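Long-range contacts in mannitol dehydrogenase (Pseudomonas fluorescens, PDB 1LJ8), which binds NAD and probably catalyses, as a mannitol 2-dehydrogenase, the reversible NAD-dependent oxidation of mannitol to fructose: residues A23-G28 against D57-G62; R39-Y44 against P260-V265; K71-L76 against M105-D110; D80-L85 against V96-S101; D117-P122 against C170-Q175. All coordinates share one frame; numbering follows the deposited sequence.

In the fold
All five contacts belong to the NAD-binding Rossmann domain. Contact 1 pairs strands 27-32 and 59-64, whose neighbour 96-107 serves both contact 3 and contact 4; G62 O to L106 N (2.9 Å) and S101 O to I60 N (2.8 Å) tie it to each in turn. Contact 2 packs the start of helix 42-50 against strand 263-266 and meets contact 4 where S101 OG lies 2.8 Å from A43 O. Contact 5, between helices 112-119 and 165-178, reaches contact 1 through K118 NZ and Q27 OE1, 2.7 Å apart. Contacts 2 and 3 lie nearest the cofactor: the side chains of Q42 and M105 are about 7 and 6 Å from NAD.

Contact 1 (A23-G28 against D57-G62); sequences ADTRQG and DWSICG
Two neighbouring parallel strands of the Rossmann sheet, 27-32 and 59-64, begin side by side here, Q27 bridging S59. S59 N donates to R26 O (2.9 Å), and the chain returns the bond from G28 N to S59 O, also 2.9 Å and nearly straight at 166°. Lacking a side chain suits G28, because a CB would run into D57 O and into W58 CE3; instead its carbonyl O comes obliquely to the indole at CZ3 of W58, 3.5 Å away. Q27 sends an extended side chain along the sheet, its CG beside the CB of S59 and its flat amide resting against the small side chain of C61. The amide end is held from outside the pair, OE1 by K118 and NE2 by S103. S59 turns OG anti to its backbone N (chi1 -174°), a short polar group that also meets S103 OG and S101 O of the next strand. Further back, R26 folds over its own chain, NH1 bonding to the carbonyl oxygens of A23 and T25, just before the strand. T25 OG1 is hydrogen-bonded to L22 O, and one water joins it to S59, donating to T25 OG1 at 2.9 Å and lying 2.7 Å from S59 OG.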
# COMPACT_ATOMS: atom_id res chain seq x y z
N ALA A 23 15.84 -25.37 -4.71
CA ALA A 23 17.15 -25.38 -4.08
C ALA A 23 18.26 -24.68 -4.86
O ALA A 23 19.32 -24.40 -4.29
CB ALA A 23 17.55 -26.84 -3.75
N ASP A 24 18.03 -24.39 -6.14
CA ASP A 24 19.03 -23.71 -6.94
C ASP A 24 18.83 -22.19 -6.98
O ASP A 24 19.51 -21.50 -7.71
CB ASP A 24 19.02 -24.17 -8.40
CG ASP A 24 19.50 -25.63 -8.59
OD1 ASP A 24 20.17 -26.20 -7.69
OD2 ASP A 24 19.19 -26.18 -9.65
N THR A 25 17.86 -21.65 -6.25
CA THR A 25 17.70 -20.18 -6.31
C THR A 25 18.63 -19.55 -5.30
O THR A 25 19.02 -20.22 -4.34
CB THR A 25 16.25 -19.76 -6.04
OG1 THR A 25 15.80 -20.28 -4.78
CG2 THR A 25 15.33 -20.31 -7.14
N ARG A 26 19.04 -18.30 -5.53
CA ARG A 26 19.93 -17.56 -4.62
C ARG A 26 19.33 -16.16 -4.51
O ARG A 26 18.74 -15.67 -5.46
CB ARG A 26 21.36 -17.49 -5.16
CG ARG A 26 22.00 -18.91 -5.30
CD ARG A 26 22.23 -19.51 -3.92
NE ARG A 26 22.92 -20.81 -3.97
CZ ARG A 26 22.30 -21.99 -4.00
NH1 ARG A 26 20.97 -22.05 -3.98
NH2 ARG A 26 23.01 -23.11 -4.04
N GLN A 27 19.55 -15.53 -3.36
CA GLN A 27 18.92 -14.23 -3.08
C GLN A 27 19.56 -13.02 -3.70
O GLN A 27 20.79 -12.91 -3.76
CB GLN A 27 18.86 -14.01 -1.57
CG GLN A 27 17.95 -15.04 -0.86
CD GLN A 27 18.15 -15.04 0.63
OE1 GLN A 27 19.00 -14.32 1.15
NE2 GLN A 27 17.38 -15.86 1.32
N GLY A 28 18.70 -12.10 -4.16
CA GLY A 28 19.19 -10.86 -4.73
C GLY A 28 18.37 -9.67 -4.26
O GLY A 28 18.78 -8.50 -4.48
N ASP A 57 18.81 -16.08 -9.55
CA ASP A 57 19.68 -15.44 -8.58
C ASP A 57 19.03 -14.18 -7.99
O ASP A 57 19.69 -13.36 -7.32
CB ASP A 57 21.03 -15.10 -9.20
CG ASP A 57 20.93 -14.15 -10.36
OD1 ASP A 57 20.04 -14.33 -11.24
OD2 ASP A 57 21.77 -13.23 -10.40
N TRP A 58 17.72 -14.07 -8.20
CA TRP A 58 16.96 -12.92 -7.68
C TRP A 58 15.88 -13.33 -6.67
O TRP A 58 14.80 -12.72 -6.59
CB TRP A 58 16.34 -12.13 -8.84
CG TRP A 58 17.42 -11.34 -9.59
CD1 TRP A 58 17.97 -11.64 -10.82
CD2 TRP A 58 18.02 -10.12 -9.17
NE1 TRP A 58 18.87 -10.65 -11.19
CE2 TRP A 58 18.91 -9.71 -10.20
CE3 TRP A 58 17.88 -9.32 -8.03
CZ2 TRP A 58 19.68 -8.51 -10.12
CZ3 TRP A 58 18.64 -8.12 -7.95
CH2 TRP A 58 19.53 -7.73 -9.00
N SER A 59 16.18 -14.38 -5.91
CA SER A 59 15.25 -14.80 -4.86
C SER A 59 15.11 -13.68 -3.84
O SER A 59 15.99 -12.85 -3.67
CB SER A 59 15.80 -16.04 -4.13
OG SER A 59 14.84 -16.55 -3.20
N ILE A 60 13.99 -13.69 -3.13
CA ILE A 60 13.70 -12.67 -2.13
C ILE A 60 13.90 -13.15 -0.69
O ILE A 60 13.47 -14.25 -0.31
CB ILE A 60 12.22 -12.25 -2.28
CG1 ILE A 60 12.02 -11.58 -3.65
CG2 ILE A 60 11.79 -11.28 -1.12
CD1 ILE A 60 10.49 -11.72 -4.12
N CYS A 61 14.59 -12.33 0.10
CA CYS A 61 14.72 -12.59 1.54
C CYS A 61 13.77 -11.58 2.18
O CYS A 61 13.99 -10.34 2.10
CB CYS A 61 16.17 -12.34 2.04
SG CYS A 61 16.27 -12.76 3.84
N GLY A 62 12.68 -12.06 2.79
CA GLY A 62 11.77 -11.14 3.47
C GLY A 62 12.44 -10.53 4.70
O GLY A 62 13.41 -11.11 5.23
O HOH W 1 13.49 -18.55 -4.35

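Contact 2 (R39-Y44 against P260-V265); sequences RAHQAY and PFVQWV
The indole of W264 receives the imidazole of H41 on one face: CE1 of H41 stands 3.4 Å from CG of W264, over the five-membered ring and displaced toward the rim. The two planes are inclined at 55°, so the rings meet obliquely. At the edge of the imidazole, in its plane, lies Q263 O, to which H41 NE2 donates at 2.9 Å with an N-H...O angle of 160°; the donor sits above the carbonyl plane. CG of H41 is anti to the backbone N (chi1 -172°), which swings the ring out toward the strand. On its other nitrogen, ND1 accepts from Q42 NE2 at 3.0 Å, so both nitrogens are engaged, the ring's rotation is fixed, and the proton is placed on NE2. The contact joins the break between helices 36-40 and 42-50, just after the first strand of the Rossmann fold, to strand 263-266, far along the chain. H41 is the N-cap residue of helix 42-50, and its ring also stacks on F37, an NAD-binding residue. Q42 bends at chi2 to bring NE2 back to H41, while H38 holds its OE1 and its CG packs against CH2 of W264. V262, branched and compact, divides its methyls: CG2 lies 3.8 Å from CD2 of H41, and CG1 meets CE2 of Y44 at 4.0 Å.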
# COMPACT_ATOMS: atom_id res chain seq x y z
N ARG A 39 3.66 -10.13 -1.89
CA ARG A 39 3.57 -11.49 -2.37
C ARG A 39 2.75 -11.64 -3.65
O ARG A 39 3.07 -12.50 -4.49
CB ARG A 39 2.95 -12.39 -1.26
CG ARG A 39 3.86 -12.39 0.01
CD ARG A 39 3.43 -13.54 0.93
NE ARG A 39 2.07 -13.30 1.43
CZ ARG A 39 1.23 -14.28 1.79
NH1 ARG A 39 1.62 -15.56 1.70
NH2 ARG A 39 -0.02 -13.98 2.22
N ALA A 40 1.70 -10.84 -3.78
CA ALA A 40 0.83 -10.93 -4.97
C ALA A 40 1.38 -10.18 -6.17
O ALA A 40 0.88 -10.37 -7.30
CB ALA A 40 -0.56 -10.34 -4.63
N HIS A 41 2.39 -9.36 -5.93
CA HIS A 41 2.90 -8.47 -6.98
C HIS A 41 4.38 -8.67 -7.25
O HIS A 41 4.72 -9.37 -8.18
CB HIS A 41 2.55 -7.02 -6.57
CG HIS A 41 2.84 -5.99 -7.62
ND1 HIS A 41 4.03 -5.30 -7.67
CD2 HIS A 41 2.08 -5.53 -8.66
CE1 HIS A 41 4.00 -4.46 -8.69
NE2 HIS A 41 2.84 -4.58 -9.31
N GLN A 42 5.27 -8.12 -6.43
CA GLN A 42 6.69 -8.33 -6.73
C GLN A 42 7.13 -9.79 -6.67
O GLN A 42 7.89 -10.26 -7.54
CB GLN A 42 7.61 -7.54 -5.77
CG GLN A 42 7.34 -6.01 -5.74
CD GLN A 42 6.41 -5.64 -4.60
OE1 GLN A 42 6.78 -5.78 -3.43
NE2 GLN A 42 5.19 -5.20 -4.93
N ALA A 43 6.69 -10.54 -5.65
CA ALA A 43 7.12 -11.95 -5.60
C ALA A 43 6.47 -12.74 -6.77
O ALA A 43 7.06 -13.69 -7.30
CB ALA A 43 6.72 -12.59 -4.24
N TYR A 44 5.26 -12.34 -7.13
CA TYR A 44 4.55 -12.96 -8.25
C TYR A 44 5.36 -12.79 -9.57
O TYR A 44 5.63 -13.77 -10.28
CB TYR A 44 3.19 -12.28 -8.39
CG TYR A 44 2.45 -12.57 -9.68
CD1 TYR A 44 1.82 -13.80 -9.88
CD2 TYR A 44 2.41 -11.62 -10.69
CE1 TYR A 44 1.17 -14.08 -11.11
CE2 TYR A 44 1.75 -11.89 -11.92
CZ TYR A 44 1.14 -13.12 -12.10
OH TYR A 44 0.49 -13.38 -13.29
N PRO A 260 -7.33 -10.86 -10.66
CA PRO A 260 -6.58 -11.32 -11.84
C PRO A 260 -5.73 -10.20 -12.43
O PRO A 260 -4.60 -10.42 -12.87
CB PRO A 260 -7.68 -11.74 -12.85
CG PRO A 260 -8.91 -11.93 -12.03
CD PRO A 260 -8.78 -11.05 -10.81
N PHE A 261 -6.27 -8.99 -12.46
CA PHE A 261 -5.53 -7.84 -13.01
C PHE A 261 -4.24 -7.58 -12.19
O PHE A 261 -4.25 -7.67 -10.96
CB PHE A 261 -6.36 -6.56 -12.96
CG PHE A 261 -5.63 -5.36 -13.51
CD1 PHE A 261 -5.50 -5.17 -14.88
CD2 PHE A 261 -5.02 -4.44 -12.65
CE1 PHE A 261 -4.78 -4.08 -15.40
CE2 PHE A 261 -4.29 -3.34 -13.16
CZ PHE A 261 -4.17 -3.16 -14.52
N VAL A 262 -3.16 -7.22 -12.89
CA VAL A 262 -1.89 -6.87 -12.24
C VAL A 262 -1.06 -6.03 -13.20
O VAL A 262 -1.00 -6.29 -14.42
CB VAL A 262 -1.12 -8.17 -11.79
CG1 VAL A 262 -0.83 -9.06 -12.98
CG2 VAL A 262 0.16 -7.80 -11.01
N GLN A 263 -0.43 -4.99 -12.67
CA GLN A 263 0.39 -4.15 -13.53
C GLN A 263 1.55 -3.57 -12.71
O GLN A 263 1.43 -3.36 -11.51
CB GLN A 263 -0.48 -3.01 -14.13
CG GLN A 263 0.30 -2.12 -15.10
CD GLN A 263 -0.63 -1.18 -15.88
OE1 GLN A 263 -1.70 -0.81 -15.40
NE2 GLN A 263 -0.21 -0.76 -17.08
N TRP A 264 2.66 -3.32 -13.38
CA TRP A 264 3.83 -2.72 -12.70
C TRP A 264 4.53 -1.88 -13.78
O TRP A 264 4.95 -2.42 -14.79
CB TRP A 264 4.79 -3.85 -12.27
CG TRP A 264 5.88 -3.42 -11.32
CD1 TRP A 264 6.14 -2.17 -10.85
CD2 TRP A 264 6.85 -4.29 -10.72
NE1 TRP A 264 7.21 -2.21 -9.96
CE2 TRP A 264 7.66 -3.50 -9.87
CE3 TRP A 264 7.09 -5.68 -10.80
CZ2 TRP A 264 8.71 -4.05 -9.11
CZ3 TRP A 264 8.14 -6.23 -10.05
CH2 TRP A 264 8.94 -5.41 -9.21
N VAL A 265 4.60 -0.57 -13.56
CA VAL A 265 5.34 0.27 -14.49
C VAL A 265 6.46 0.88 -13.61
O VAL A 265 6.17 1.46 -12.56
CB VAL A 265 4.48 1.38 -15.06
CG1 VAL A 265 5.37 2.13 -16.13
CG2 VAL A 265 3.21 0.79 -15.71

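Contact 3 (K71-L76 against M105-D110)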
# COMPACT_ATOMS: atom_id res chain seq x y z
N LYS A 71 4.30 -13.80 13.05
CA LYS A 71 3.32 -14.79 12.57
C LYS A 71 3.53 -15.07 11.09
O LYS A 71 3.48 -16.22 10.69
CB LYS A 71 1.88 -14.32 12.80
CG LYS A 71 0.84 -15.39 12.37
CD LYS A 71 -0.57 -15.08 12.85
CE LYS A 71 -1.47 -16.35 12.77
NZ LYS A 71 -1.54 -16.91 11.38
N ALA A 72 3.78 -14.03 10.28
CA ALA A 72 4.03 -14.24 8.84
C ALA A 72 5.27 -15.16 8.65
O ALA A 72 5.27 -16.11 7.87
CB ALA A 72 4.29 -12.87 8.15
N ARG A 73 6.35 -14.85 9.37
CA ARG A 73 7.57 -15.63 9.24
C ARG A 73 7.31 -17.10 9.63
O ARG A 73 7.72 -18.01 8.92
CB ARG A 73 8.66 -14.98 10.17
CG ARG A 73 10.10 -15.49 9.94
CD ARG A 73 10.35 -16.89 10.61
NE ARG A 73 9.93 -16.93 12.02
CZ ARG A 73 10.66 -16.46 13.03
NH1 ARG A 73 11.85 -15.90 12.81
NH2 ARG A 73 10.19 -16.52 14.28
N ASP A 74 6.65 -17.31 10.77
CA ASP A 74 6.38 -18.67 11.23
C ASP A 74 5.49 -19.44 10.25
O ASP A 74 5.78 -20.59 9.93
CB ASP A 74 5.71 -18.66 12.60
CG ASP A 74 6.65 -18.20 13.73
OD1 ASP A 74 7.87 -18.12 13.51
OD2 ASP A 74 6.13 -17.93 14.84
N ASP A 75 4.46 -18.77 9.73
CA ASP A 75 3.53 -19.43 8.80
C ASP A 75 4.27 -19.81 7.53
O ASP A 75 4.08 -20.93 7.01
CB ASP A 75 2.34 -18.52 8.44
CG ASP A 75 1.29 -18.42 9.58
OD1 ASP A 75 1.32 -19.22 10.54
OD2 ASP A 75 0.42 -17.54 9.49
N LEU A 76 5.09 -18.89 7.01
CA LEU A 76 5.82 -19.21 5.79
C LEU A 76 6.90 -20.28 6.07
O LEU A 76 7.07 -21.21 5.28
CB LEU A 76 6.49 -17.96 5.18
CG LEU A 76 5.55 -16.92 4.59
CD1 LEU A 76 6.38 -15.72 4.12
CD2 LEU A 76 4.74 -17.53 3.44
N MSE A 105 12.94 -15.31 5.51
CA MSE A 105 12.40 -14.06 6.05
C MSE A 105 13.08 -13.89 7.42
O MSE A 105 13.00 -14.80 8.25
CB MSE A 105 10.90 -14.14 6.22
CG MSE A 105 10.32 -12.85 6.80
SE MSE A 105 8.43 -12.86 6.73
CE MSE A 105 8.10 -11.24 7.84
N LEU A 106 13.77 -12.76 7.60
CA LEU A 106 14.47 -12.44 8.86
C LEU A 106 13.65 -11.42 9.64
O LEU A 106 12.98 -10.56 9.03
CB LEU A 106 15.88 -11.88 8.58
CG LEU A 106 16.81 -12.78 7.73
CD1 LEU A 106 18.23 -12.14 7.72
CD2 LEU A 106 16.85 -14.22 8.26
N LEU A 107 13.71 -11.51 10.97
CA LEU A 107 13.00 -10.58 11.83
C LEU A 107 14.00 -9.77 12.62
O LEU A 107 14.99 -10.32 13.15
CB LEU A 107 12.13 -11.34 12.85
CG LEU A 107 11.09 -12.26 12.23
CD1 LEU A 107 10.25 -12.92 13.38
CD2 LEU A 107 10.15 -11.44 11.29
N ALA A 108 13.77 -8.46 12.69
CA ALA A 108 14.67 -7.61 13.47
C ALA A 108 14.74 -8.12 14.93
O ALA A 108 15.84 -8.10 15.52
CB ALA A 108 14.15 -6.15 13.46
N GLU A 109 13.62 -8.57 15.50
CA GLU A 109 13.59 -9.04 16.91
C GLU A 109 14.56 -10.20 17.18
O GLU A 109 14.92 -10.43 18.35
CB GLU A 109 12.16 -9.47 17.36
CG GLU A 109 11.57 -10.69 16.58
CD GLU A 109 10.16 -11.12 17.03
OE1 GLU A 109 9.37 -10.26 17.37
OE2 GLU A 109 9.82 -12.32 17.02
N ASP A 110 14.95 -10.94 16.15
CA ASP A 110 15.88 -12.06 16.33
C ASP A 110 17.34 -11.66 16.39
O ASP A 110 18.18 -12.39 16.95
CB ASP A 110 15.69 -13.13 15.22
CG ASP A 110 14.34 -13.81 15.31
OD1 ASP A 110 13.76 -13.87 16.43
OD2 ASP A 110 13.83 -14.33 14.27
O HOH W 2 13.74 -15.85 10.54
O HOH W 3 11.37 -15.05 16.48
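M105, present as selenomethionine, starts the walk with its side chain extended from the strand, CG anti to the backbone N, so that SE runs alongside the helix 3.8 Å from the CA of R73. Its terminal CE reaches the CB of A72, and L76 CD1 lies near SE; a long, unbranched apolar chain can span from the strand to the helix. The carbonyl of M105 accepts a hydrogen bond from a water that also accepts from R73 NH1. Two residues on, L107 lays CD1 over one face of the R73 guanidinium, 3.4 Å from NH1. E109 and D110 share a second water, bound to R73 NH2. D110 meets R73 tip to tip: NH1 donates to the syn lone pair of OD2 at 2.9 Å, the carboxylate and guanidinium nearly coplanar (5°). Bent at chi2 and chi3, R73 also grips D74 OD1 with NE (2.8 Å) and NH2. An alanine in place of R73 would probably uncouple the helix from D110 and leave L107 without its flat cover. This is helix-on-strand packing within a Rossmann fold, helix 69-77 against strand 96-107, with M105 beside the NAD-binding residue D69.

Contact 4 (D80-L85 against V96-S101)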
# COMPACT_ATOMS: atom_id res chain seq x y z
N ASP A 80 8.17 -24.05 4.20
CA ASP A 80 9.45 -23.99 3.47
C ASP A 80 9.47 -22.73 2.59
O ASP A 80 10.10 -22.68 1.54
CB ASP A 80 9.63 -25.26 2.62
CG ASP A 80 9.64 -26.53 3.44
OD1 ASP A 80 10.43 -26.59 4.43
OD2 ASP A 80 8.85 -27.47 3.12
N TYR A 81 8.77 -21.72 3.07
CA TYR A 81 8.64 -20.41 2.42
C TYR A 81 7.81 -20.41 1.13
O TYR A 81 7.71 -19.39 0.44
CB TYR A 81 10.00 -19.73 2.24
CG TYR A 81 10.48 -19.19 3.58
CD1 TYR A 81 11.31 -19.95 4.40
CD2 TYR A 81 9.98 -17.98 4.09
CE1 TYR A 81 11.61 -19.51 5.73
CE2 TYR A 81 10.28 -17.55 5.39
CZ TYR A 81 11.09 -18.33 6.20
OH TYR A 81 11.32 -17.94 7.52
N LEU A 82 7.11 -21.52 0.88
CA LEU A 82 6.18 -21.57 -0.26
C LEU A 82 4.80 -20.99 0.20
O LEU A 82 4.46 -21.07 1.37
CB LEU A 82 5.95 -23.04 -0.70
CG LEU A 82 7.18 -23.81 -1.20
CD1 LEU A 82 6.83 -25.29 -1.44
CD2 LEU A 82 7.69 -23.17 -2.48
N PHE A 83 4.02 -20.40 -0.71
CA PHE A 83 2.69 -19.92 -0.36
C PHE A 83 1.88 -19.96 -1.64
O PHE A 83 2.46 -19.94 -2.73
CB PHE A 83 2.71 -18.50 0.26
CG PHE A 83 3.27 -17.43 -0.64
CD1 PHE A 83 2.41 -16.71 -1.50
CD2 PHE A 83 4.63 -17.17 -0.66
CE1 PHE A 83 2.92 -15.74 -2.38
CE2 PHE A 83 5.17 -16.19 -1.53
CZ PHE A 83 4.31 -15.47 -2.41
N THR A 84 0.56 -20.01 -1.48
CA THR A 84 -0.32 -20.08 -2.63
C THR A 84 -0.81 -18.68 -3.02
O THR A 84 -1.26 -17.89 -2.16
CB THR A 84 -1.60 -20.92 -2.30
OG1 THR A 84 -1.23 -22.16 -1.66
CG2 THR A 84 -2.38 -21.24 -3.57
N LEU A 85 -0.76 -18.41 -4.31
CA LEU A 85 -1.32 -17.18 -4.87
C LEU A 85 -2.68 -17.66 -5.41
O LEU A 85 -2.74 -18.51 -6.30
CB LEU A 85 -0.44 -16.64 -5.97
CG LEU A 85 -1.03 -15.31 -6.50
CD1 LEU A 85 0.06 -14.28 -6.67
CD2 LEU A 85 -1.71 -15.59 -7.79
N VAL A 96 -4.54 -20.82 -9.63
CA VAL A 96 -4.12 -21.08 -8.25
C VAL A 96 -2.70 -21.57 -8.49
O VAL A 96 -2.48 -22.55 -9.21
CB VAL A 96 -4.94 -22.19 -7.59
CG1 VAL A 96 -4.48 -22.35 -6.13
CG2 VAL A 96 -6.39 -21.86 -7.67
N ARG A 97 -1.74 -20.90 -7.87
CA ARG A 97 -0.35 -21.17 -8.14
C ARG A 97 0.50 -21.11 -6.88
O ARG A 97 0.32 -20.20 -6.08
CB ARG A 97 0.15 -20.10 -9.12
CG ARG A 97 1.66 -20.07 -9.34
CD ARG A 97 2.04 -18.94 -10.35
NE ARG A 97 1.55 -19.26 -11.70
CZ ARG A 97 2.10 -20.19 -12.49
NH1 ARG A 97 3.15 -20.91 -12.11
NH2 ARG A 97 1.52 -20.46 -13.67
N VAL A 98 1.40 -22.07 -6.73
CA VAL A 98 2.33 -22.05 -5.62
C VAL A 98 3.53 -21.17 -6.03
O VAL A 98 4.12 -21.38 -7.09
CB VAL A 98 2.81 -23.47 -5.27
CG1 VAL A 98 3.96 -23.36 -4.26
CG2 VAL A 98 1.63 -24.26 -4.64
N ILE A 99 3.88 -20.18 -5.20
CA ILE A 99 4.96 -19.24 -5.49
C ILE A 99 6.20 -19.65 -4.71
O ILE A 99 6.11 -19.90 -3.50
CB ILE A 99 4.55 -17.80 -5.05
CG1 ILE A 99 3.29 -17.37 -5.84
CG2 ILE A 99 5.72 -16.82 -5.27
CD1 ILE A 99 3.55 -17.16 -7.40
N GLY A 100 7.35 -19.71 -5.40
CA GLY A 100 8.58 -20.12 -4.74
C GLY A 100 9.70 -19.09 -4.74
O GLY A 100 10.84 -19.42 -4.39
N SER A 101 9.37 -17.84 -5.07
CA SER A 101 10.41 -16.80 -5.14
C SER A 101 10.90 -16.19 -3.83
O SER A 101 11.86 -15.44 -3.83
CB SER A 101 9.91 -15.70 -6.08
OG SER A 101 8.67 -15.23 -5.58
O HOH W 4 7.99 -18.20 -2.10
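A beta hairpin of the Rossmann-domain sheet, strand 83-87 running antiparallel to strand 96-107, is formed here. F83-I99 and L85-R97 are hydrogen-bonded pairs, with T84-V98 the non-hydrogen-bonded pair between them. The bond from I99 N to F83 O (2.9 Å) is almost perfectly straight at 179° and lies nearly along the C=O axis. L85 and R97 exchange two bonds, L85 N to R97 O at 2.7 Å and R97 N to L85 O at 3.0 Å. The side chains of F83, L85, R97 and I99 leave one face of the sheet, those of T84 and V98 the other. F83 puts CG in the crowded position between its backbone N and carbonyl carbon (chi1 60°), which folds the ring back over its partner: I99 CB sits over one ring face in a CH-pi contact, 3.9 Å from the centroid, and CG2 of I99 touches CZ. A beta-branched residue fits, since CB and CG2 lie against the ring while CG1 touches both F83 CE1 and L85 CB. The guanidinium of R39 makes a cation-pi contact with F83, and Y44 of helix 42-50 touches L85, so helical residues cover this face. On the opposite face T84 gives its hydroxyl to a hydrogen bond with D252 and keeps its methyl for the strand. At the open end of the ladder, a water lies within hydrogen-bonding distance of both Y81 O and I99 O, though it has more acceptors around it than protons to give. T84 CG2 presses on V96 CG1 at 3.5 Å, tighter than usual van der Waals contact.

Contact 5 (D117-P122 against C170-Q175); sequences DKLASP and CAALTQ
Q175 carries the polar half of this contact with a stretched side chain: CG stands anti to the backbone N (chi1 -172°) and the chain remains extended at chi2, so the amide crosses from helix 165-178 to the end of helix 112-119. There NE2 donates to D117 OD1 at 2.9 Å with an N-H...O angle of 164°. The bond falls on the anti lone pair of OD1, on the side away from OD2, and the amide and carboxylate planes are turned 56° apart. D117 has CG beside its own backbone N, which brings the carboxylate round to the glutamine although its CB leaves the helix on the far side. On the way Q175 passes along the CB of A120, 3.6 Å from NE2, and a water that accepts from the same NE2 donates weakly to A120 O. Beside the amide the backbones approach closely, which the small side chains of A120 and A172 permit. A172 CB presses on L119 CB at 3.4 Å, tighter than ordinary van der Waals contact, while A120 CB lies 3.6 Å from A172 O. L119 turns CG beside its backbone N, so CB alone meets A172 and the rest of the leucine goes on to F168. A leucine in place of Q175, unable to donate to D117 OD1, would probably leave the carboxylate less well held and the two helices less firmly joined. Q113 NE2 bonds to both D117 OD1 and Q175 OE1, so these two helices flanking the Rossmann sheet are joined by a small polar network whose glutamine amides would probably help to stabilise the aspartate's negative charge.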
# COMPACT_ATOMS: atom_id res chain seq x y z
N ASP A 117 23.57 -7.51 8.37
CA ASP A 117 24.48 -8.35 7.56
C ASP A 117 23.83 -8.79 6.26
O ASP A 117 24.47 -8.84 5.21
CB ASP A 117 24.90 -9.61 8.33
CG ASP A 117 25.92 -9.32 9.44
OD1 ASP A 117 26.52 -8.23 9.42
OD2 ASP A 117 26.11 -10.20 10.32
N LYS A 118 22.57 -9.18 6.35
CA LYS A 118 21.83 -9.63 5.15
C LYS A 118 21.72 -8.46 4.16
O LYS A 118 22.01 -8.61 2.97
CB LYS A 118 20.42 -10.09 5.55
CG LYS A 118 19.51 -10.47 4.33
CD LYS A 118 20.10 -11.61 3.49
CE LYS A 118 20.06 -12.96 4.23
NZ LYS A 118 20.61 -14.06 3.36
N LEU A 119 21.29 -7.30 4.65
CA LEU A 119 21.16 -6.11 3.79
C LEU A 119 22.51 -5.65 3.22
O LEU A 119 22.58 -4.98 2.20
CB LEU A 119 20.51 -4.97 4.56
CG LEU A 119 19.07 -5.27 5.04
CD1 LEU A 119 18.64 -4.16 6.05
CD2 LEU A 119 18.12 -5.34 3.83
N ALA A 120 23.59 -5.98 3.92
CA ALA A 120 24.92 -5.60 3.47
C ALA A 120 25.65 -6.68 2.67
O ALA A 120 26.79 -6.48 2.25
CB ALA A 120 25.79 -5.16 4.72
N SER A 121 24.99 -7.82 2.42
CA SER A 121 25.63 -8.91 1.68
C SER A 121 25.69 -8.52 0.19
O SER A 121 24.73 -7.96 -0.38
CB SER A 121 24.94 -10.26 1.91
OG SER A 121 23.64 -10.34 1.37
N PRO A 122 26.83 -8.80 -0.46
CA PRO A 122 26.95 -8.41 -1.87
C PRO A 122 25.89 -8.94 -2.84
O PRO A 122 25.58 -8.25 -3.83
CB PRO A 122 28.39 -8.83 -2.25
CG PRO A 122 28.74 -9.93 -1.24
CD PRO A 122 28.03 -9.50 0.04
N CYS A 170 20.58 2.60 6.52
CA CYS A 170 21.85 3.34 6.71
C CYS A 170 22.91 2.47 7.29
O CYS A 170 24.07 2.54 6.87
CB CYS A 170 21.65 4.55 7.63
SG CYS A 170 20.87 5.93 6.76
N ALA A 171 22.55 1.63 8.27
CA ALA A 171 23.60 0.78 8.84
C ALA A 171 24.12 -0.21 7.78
O ALA A 171 25.32 -0.53 7.76
CB ALA A 171 23.07 0.02 10.10
N ALA A 172 23.25 -0.73 6.91
CA ALA A 172 23.69 -1.66 5.90
C ALA A 172 24.59 -0.97 4.88
O ALA A 172 25.59 -1.56 4.45
CB ALA A 172 22.48 -2.29 5.14
N LEU A 173 24.23 0.25 4.48
CA LEU A 173 25.04 0.94 3.47
C LEU A 173 26.41 1.26 4.03
O LEU A 173 27.40 1.14 3.32
CB LEU A 173 24.33 2.20 2.98
CG LEU A 173 23.08 1.87 2.10
CD1 LEU A 173 22.28 3.14 1.85
CD2 LEU A 173 23.50 1.28 0.74
N THR A 174 26.47 1.66 5.29
CA THR A 174 27.76 1.95 5.92
C THR A 174 28.66 0.71 5.92
O THR A 174 29.85 0.78 5.55
CB THR A 174 27.53 2.44 7.35
OG1 THR A 174 26.81 3.69 7.29
CG2 THR A 174 28.88 2.64 8.08
N GLN A 175 28.09 -0.43 6.29
CA GLN A 175 28.82 -1.71 6.31
C GLN A 175 29.28 -2.10 4.89
O GLN A 175 30.43 -2.56 4.70
CB GLN A 175 27.94 -2.81 6.92
CG GLN A 175 28.65 -4.15 7.17
CD GLN A 175 27.85 -5.05 8.09
OE1 GLN A 175 27.53 -4.67 9.22
NE2 GLN A 175 27.54 -6.26 7.63
O HOH W 5 28.72 -7.06 4.94